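Local coordinates for protein CmeC (Campylobacter jejuni, PDB 4MT4) that forms a trimeric outer membrane channel of the outer membrane factor family and probably serves as the exit duct for substrates of a multidrug efflux system, at the interface of chains A and B. Numbering follows the deposited sequence. Chains: chain A/B, CmeC.

Contacts 1 and 2 lie on one subunit seam of the CmeC trimer, about 39 Å apart between their C-alpha centres, and show two ways of closing a barrel built from several chains. Chain A strand 322-335 links them: it begins directly after the short 3-10 helix 319-321 of contact 2 and ends in contact 1. Chain B strand 84-96 likewise starts in contact 1 and leads into the loop of contact 2. Contact 1 joins the strands by antiparallel pairing, whereas contact 2 fastens a loop by a few directed polar bonds beyond the strand ends.

Contact 1: the interface of chains A and B. Residues chain A 332-336; chain B 84-87.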
loop_
_atom_site.group_PDB
_atom_site.type_symbol
_atom_site.label_atom_id
_atom_site.label_comp_id
_atom_site.label_asym_id
_atom_site.label_seq_id
_atom_site.Cartn_x
_atom_site.Cartn_y
_atom_site.Cartn_z
ATOM N N LEU A 332 34.577 24.820 -13.228
ATOM C CA LEU A 332 33.668 24.749 -14.367
ATOM C C LEU A 332 33.866 23.448 -15.146
ATOM O O LEU A 332 34.935 23.215 -15.712
ATOM C CB LEU A 332 33.878 25.965 -15.280
ATOM C CG LEU A 332 33.016 26.212 -16.525
ATOM C CD1 LEU A 332 33.645 25.590 -17.761
ATOM C CD2 LEU A 332 31.589 25.714 -16.334
ATOM N N PRO A 333 32.832 22.589 -15.169
ATOM C CA PRO A 333 32.886 21.318 -15.903
ATOM C C PRO A 333 33.045 21.504 -17.409
ATOM O O PRO A 333 32.438 22.403 -17.992
ATOM C CB PRO A 333 31.535 20.666 -15.576
ATOM C CG PRO A 333 30.653 21.794 -15.160
ATOM C CD PRO A 333 31.560 22.746 -14.445
ATOM N N ILE A 334 33.859 20.651 -18.023
ATOM C CA ILE A 334 34.085 20.695 -19.462
ATOM C C ILE A 334 33.459 19.480 -20.143
ATOM O O ILE A 334 32.470 19.603 -20.867
ATOM C CB ILE A 334 35.589 20.743 -19.799
ATOM C CG1 ILE A 334 36.286 21.837 -18.988
ATOM C CG2 ILE A 334 35.795 20.974 -21.288
ATOM C CD1 ILE A 334 35.831 23.235 -19.338
ATOM N N PHE A 335 34.045 18.309 -19.907
ATOM C CA PHE A 335 33.509 17.061 -20.436
ATOM C C PHE A 335 33.245 16.076 -19.303
ATOM O O PHE A 335 34.177 15.611 -18.646
ATOM C CB PHE A 335 34.467 16.429 -21.453
ATOM C CG PHE A 335 34.983 17.387 -22.490
ATOM C CD1 PHE A 335 34.115 18.020 -23.361
ATOM C CD2 PHE A 335 36.342 17.630 -22.609
ATOM C CE1 PHE A 335 34.590 18.894 -24.320
ATOM C CE2 PHE A 335 36.825 18.501 -23.568
ATOM C CZ PHE A 335 35.947 19.136 -24.425
ATOM N N HIS A 336 31.973 15.767 -19.073
ATOM C CA HIS A 336 31.605 14.745 -18.103
ATOM C C HIS A 336 30.843 13.620 -18.793
ATOM O O HIS A 336 30.357 12.696 -18.144
ATOM C CB HIS A 336 30.778 15.345 -16.966
ATOM C CG HIS A 336 31.597 16.080 -15.953
ATOM N ND1 HIS A 336 31.313 16.057 -14.602
ATOM C CD2 HIS A 336 32.700 16.856 -16.087
ATOM C CE1 HIS A 336 32.200 16.787 -13.953
ATOM N NE2 HIS A 336 33.054 17.284 -14.833
ATOM N N LYS B 84 37.011 12.457 -16.457
ATOM C CA LYS B 84 36.302 13.725 -16.361
ATOM C C LYS B 84 37.249 14.906 -16.557
ATOM O O LYS B 84 38.384 14.891 -16.080
ATOM C CB LYS B 84 35.593 13.833 -15.010
ATOM C CG LYS B 84 34.626 12.694 -14.730
ATOM C CD LYS B 84 33.508 12.665 -15.759
ATOM C CE LYS B 84 32.576 11.486 -15.533
ATOM N NZ LYS B 84 31.979 11.499 -14.170
ATOM N N PHE B 85 36.780 15.927 -17.264
ATOM C CA PHE B 85 37.581 17.123 -17.495
ATOM C C PHE B 85 36.891 18.361 -16.934
ATOM O O PHE B 85 35.720 18.615 -17.216
ATOM C CB PHE B 85 37.863 17.306 -18.986
ATOM C CG PHE B 85 38.732 16.233 -19.574
ATOM C CD1 PHE B 85 40.111 16.313 -19.485
ATOM C CD2 PHE B 85 38.168 15.143 -20.218
ATOM C CE1 PHE B 85 40.913 15.327 -20.025
ATOM C CE2 PHE B 85 38.964 14.154 -20.760
ATOM C CZ PHE B 85 40.339 14.245 -20.662
ATOM N N ASP B 86 37.628 19.124 -16.134
ATOM C CA ASP B 86 37.090 20.329 -15.515
ATOM C C ASP B 86 38.051 21.506 -15.632
ATOM O O ASP B 86 39.270 21.330 -15.671
ATOM C CB ASP B 86 36.764 20.076 -14.041
ATOM C CG ASP B 86 35.707 19.005 -13.851
ATOM O OD1 ASP B 86 36.072 17.812 -13.796
ATOM O OD2 ASP B 86 34.512 19.356 -13.749
ATOM N N GLY B 87 37.489 22.709 -15.687
ATOM C CA GLY B 87 38.282 23.922 -15.700
ATOM C C GLY B 87 38.288 24.539 -14.319
ATOM O O GLY B 87 37.319 24.408 -13.573
#
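A:His336 and B:Asp86 meet tip to tip beside a seam of paired backbones, the imidazole and carboxylate planes standing 84° apart. NE2 of the histidine points its N-H at B:Asp86 OD2, 2.8 Å away, and meets that oxygen on its syn side but 30° out of the carboxylate plane. The other carboxylate oxygen, OD1, makes a weak second bond to the same nitrogen. With CG anti to the carbonyl carbon (chi1 -78°), the imidazole turns back along its own strand end and reaches B:Asp86. CD of B:Lys84 lies against one face of the A:His336 ring, 3.9 Å above the plane and toward the rim; the lysine chain, bent at chi2 and chi4, crosses the histidine at about a right angle. B:Lys84 NZ is 4.6 Å from A:His336 ND1; if charged, the lysine may disfavour a protonated ring, while the carboxylate may favour one.

The phenylalanines pair differently. B:Phe85 brings CD2 to the edge of the A:Phe335 ring, in its plane, where it meets CD2 of that ring at 3.9 Å; the two side chains cross obliquely, without stacking. A face of the A:Phe335 ring is capped within its own chain by CG2 of A:Ile334, which lies over the ring centre.

Between these groups the backbones pair antiparallel. A:Leu332 and B:Gly87 exchange N-H and carbonyl bonds, and B:Phe85 N gives to A:Phe335 O at 3.0 Å. The pairing is irregular at B:Phe85 O, which accepts from both A:Ile334 N (2.9 Å) and A:Phe335 N (3.2 Å), approaching from the same face of its carbonyl plane. A:Ile334 and A:Phe335 form a beta-bulge opposite B:Phe85. Together these contacts join the end of strand 322-335 to the start of strand 84-96, continuing the sheet of the beta-barrel from one subunit into the next.

Contact 2: the interface of chains A and B. Residues chain A 309-310, 315, 318, 320-321; chain B 97-100.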
loop_
_atom_site.group_PDB
_atom_site.type_symbol
_atom_site.label_atom_id
_atom_site.label_comp_id
_atom_site.label_asym_id
_atom_site.label_seq_id
_atom_site.Cartn_x
_atom_site.Cartn_y
_atom_site.Cartn_z
ATOM N N GLU A 309 49.258 30.334 13.897
ATOM C CA GLU A 309 50.066 29.172 13.539
ATOM C C GLU A 309 51.493 29.309 14.063
ATOM O O GLU A 309 52.123 30.354 13.917
ATOM C CB GLU A 309 50.087 28.958 12.023
ATOM C CG GLU A 309 50.888 27.735 11.600
ATOM C CD GLU A 309 50.890 27.510 10.100
ATOM O OE1 GLU A 309 50.408 28.393 9.361
ATOM O OE2 GLU A 309 51.376 26.446 9.660
ATOM N N SER A 310 51.998 28.240 14.669
ATOM C CA SER A 310 53.348 28.241 15.209
ATOM C C SER A 310 53.940 26.839 15.212
ATOM O O SER A 310 53.212 25.849 15.196
ATOM C CB SER A 310 53.360 28.815 16.626
ATOM O OG SER A 310 54.668 28.793 17.175
ATOM N N THR A 315 54.337 29.731 21.835
ATOM C CA THR A 315 54.229 30.977 21.082
ATOM C C THR A 315 53.007 30.998 20.166
ATOM O O THR A 315 52.946 31.785 19.220
ATOM C CB THR A 315 55.478 31.221 20.222
ATOM O OG1 THR A 315 55.602 30.175 19.251
ATOM C CG2 THR A 315 56.724 31.250 21.091
ATOM N N LYS A 318 51.019 34.244 20.330
ATOM C CA LYS A 318 51.883 35.417 20.263
ATOM C C LYS A 318 51.605 36.203 18.985
ATOM O O LYS A 318 50.959 35.701 18.066
ATOM C CB LYS A 318 53.358 35.015 20.323
ATOM C CG LYS A 318 53.839 34.551 21.692
ATOM C CD LYS A 318 53.781 35.676 22.716
ATOM C CE LYS A 318 54.622 35.348 23.943
ATOM N NZ LYS A 318 54.232 34.052 24.564
ATOM N N GLY A 320 53.671 37.074 16.671
ATOM C CA GLY A 320 54.380 36.493 15.546
ATOM C C GLY A 320 53.730 35.231 15.008
ATOM O O GLY A 320 54.249 34.600 14.089
ATOM N N SER A 321 52.590 34.862 15.582
ATOM C CA SER A 321 51.869 33.673 15.150
ATOM C C SER A 321 50.563 34.030 14.449
ATOM O O SER A 321 49.914 33.168 13.856
ATOM C CB SER A 321 51.590 32.756 16.340
ATOM O OG SER A 321 52.795 32.267 16.899
ATOM N N ALA B 97 52.457 33.672 9.144
ATOM C CA ALA B 97 53.031 34.084 10.418
ATOM C C ALA B 97 54.538 33.873 10.453
ATOM O O ALA B 97 55.084 33.089 9.677
ATOM C CB ALA B 97 52.369 33.331 11.559
ATOM N N ILE B 98 55.203 34.586 11.356
ATOM C CA ILE B 98 56.639 34.431 11.553
ATOM C C ILE B 98 56.945 33.058 12.140
ATOM O O ILE B 98 57.944 32.426 11.793
ATOM C CB ILE B 98 57.204 35.523 12.487
ATOM C CG1 ILE B 98 56.758 36.909 12.022
ATOM C CG2 ILE B 98 58.720 35.437 12.561
ATOM C CD1 ILE B 98 57.242 38.034 12.914
ATOM N N ASN B 99 56.068 32.603 13.028
ATOM C CA ASN B 99 56.263 31.344 13.734
ATOM C C ASN B 99 55.813 30.130 12.929
ATOM O O ASN B 99 55.947 28.992 13.381
ATOM C CB ASN B 99 55.527 31.378 15.074
ATOM C CG ASN B 99 56.101 32.409 16.028
ATOM O OD1 ASN B 99 57.303 32.671 16.023
ATOM N ND2 ASN B 99 55.241 33.002 16.848
ATOM N N ALA B 100 55.277 30.372 11.738
ATOM C CA ALA B 100 54.881 29.283 10.855
ATOM C C ALA B 100 56.122 28.559 10.342
ATOM O O ALA B 100 57.060 29.199 9.869
ATOM C CB ALA B 100 54.041 29.807 9.697
HETATM O O HOH W 1 50.704 31.153 8.896
#
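The short strand 308-310 and the short 3-10 helices 313-315 and 319-321 of chain A receive a loop of chain B, residues 97-100, that follows strand 84-96. B:Asn99 enters between A:Ser310 and A:Ser321, its CB 3.4 Å from the hydroxyl OG of each. Its CG is anti to the carbonyl carbon (chi1 -65°), and the amide end extends toward the chain A 3-10 helices. There ND2 donates to A:Ser321 OG at 2.6 Å in a nearly straight bond, 174° at the hydrogen, with the acceptor almost in the amide plane. A bond so directed should help fix the rotation of the amide.

The same asparagine is held by its backbone: N donates to A:Gly320 O at 2.9 Å, and B:Ile98 N makes a weak, strongly bent bond to that carbonyl. B:Ala97 sets its methyl against A:Ser321 CA. A:Thr315 lies at a slant to the asparagine side chain, and its OG1 accepts from A:Ser310 OG at 2.7 Å, a second-shell bond that probably helps to position the serine beside B:Asn99 CB.

On the other flank A:Glu309 runs fully extended, CG anti to the backbone N (chi1 -179°), and lays its carboxylate alongside the methyl of B:Ala100 at 3.9 Å from CD to CB. A:Glu309 OE1 lies 2.8 Å from the oxygen of water 1, which also contacts B:Ala97 N. The small side chains here probably let the loop come close, and the directed bonds come largely from B:Asn99. The site sits at the end of the barrel away from the long helices, where the loop after one subunit's strand docks on the 3-10 helices that precede strand 322-335 of its neighbour.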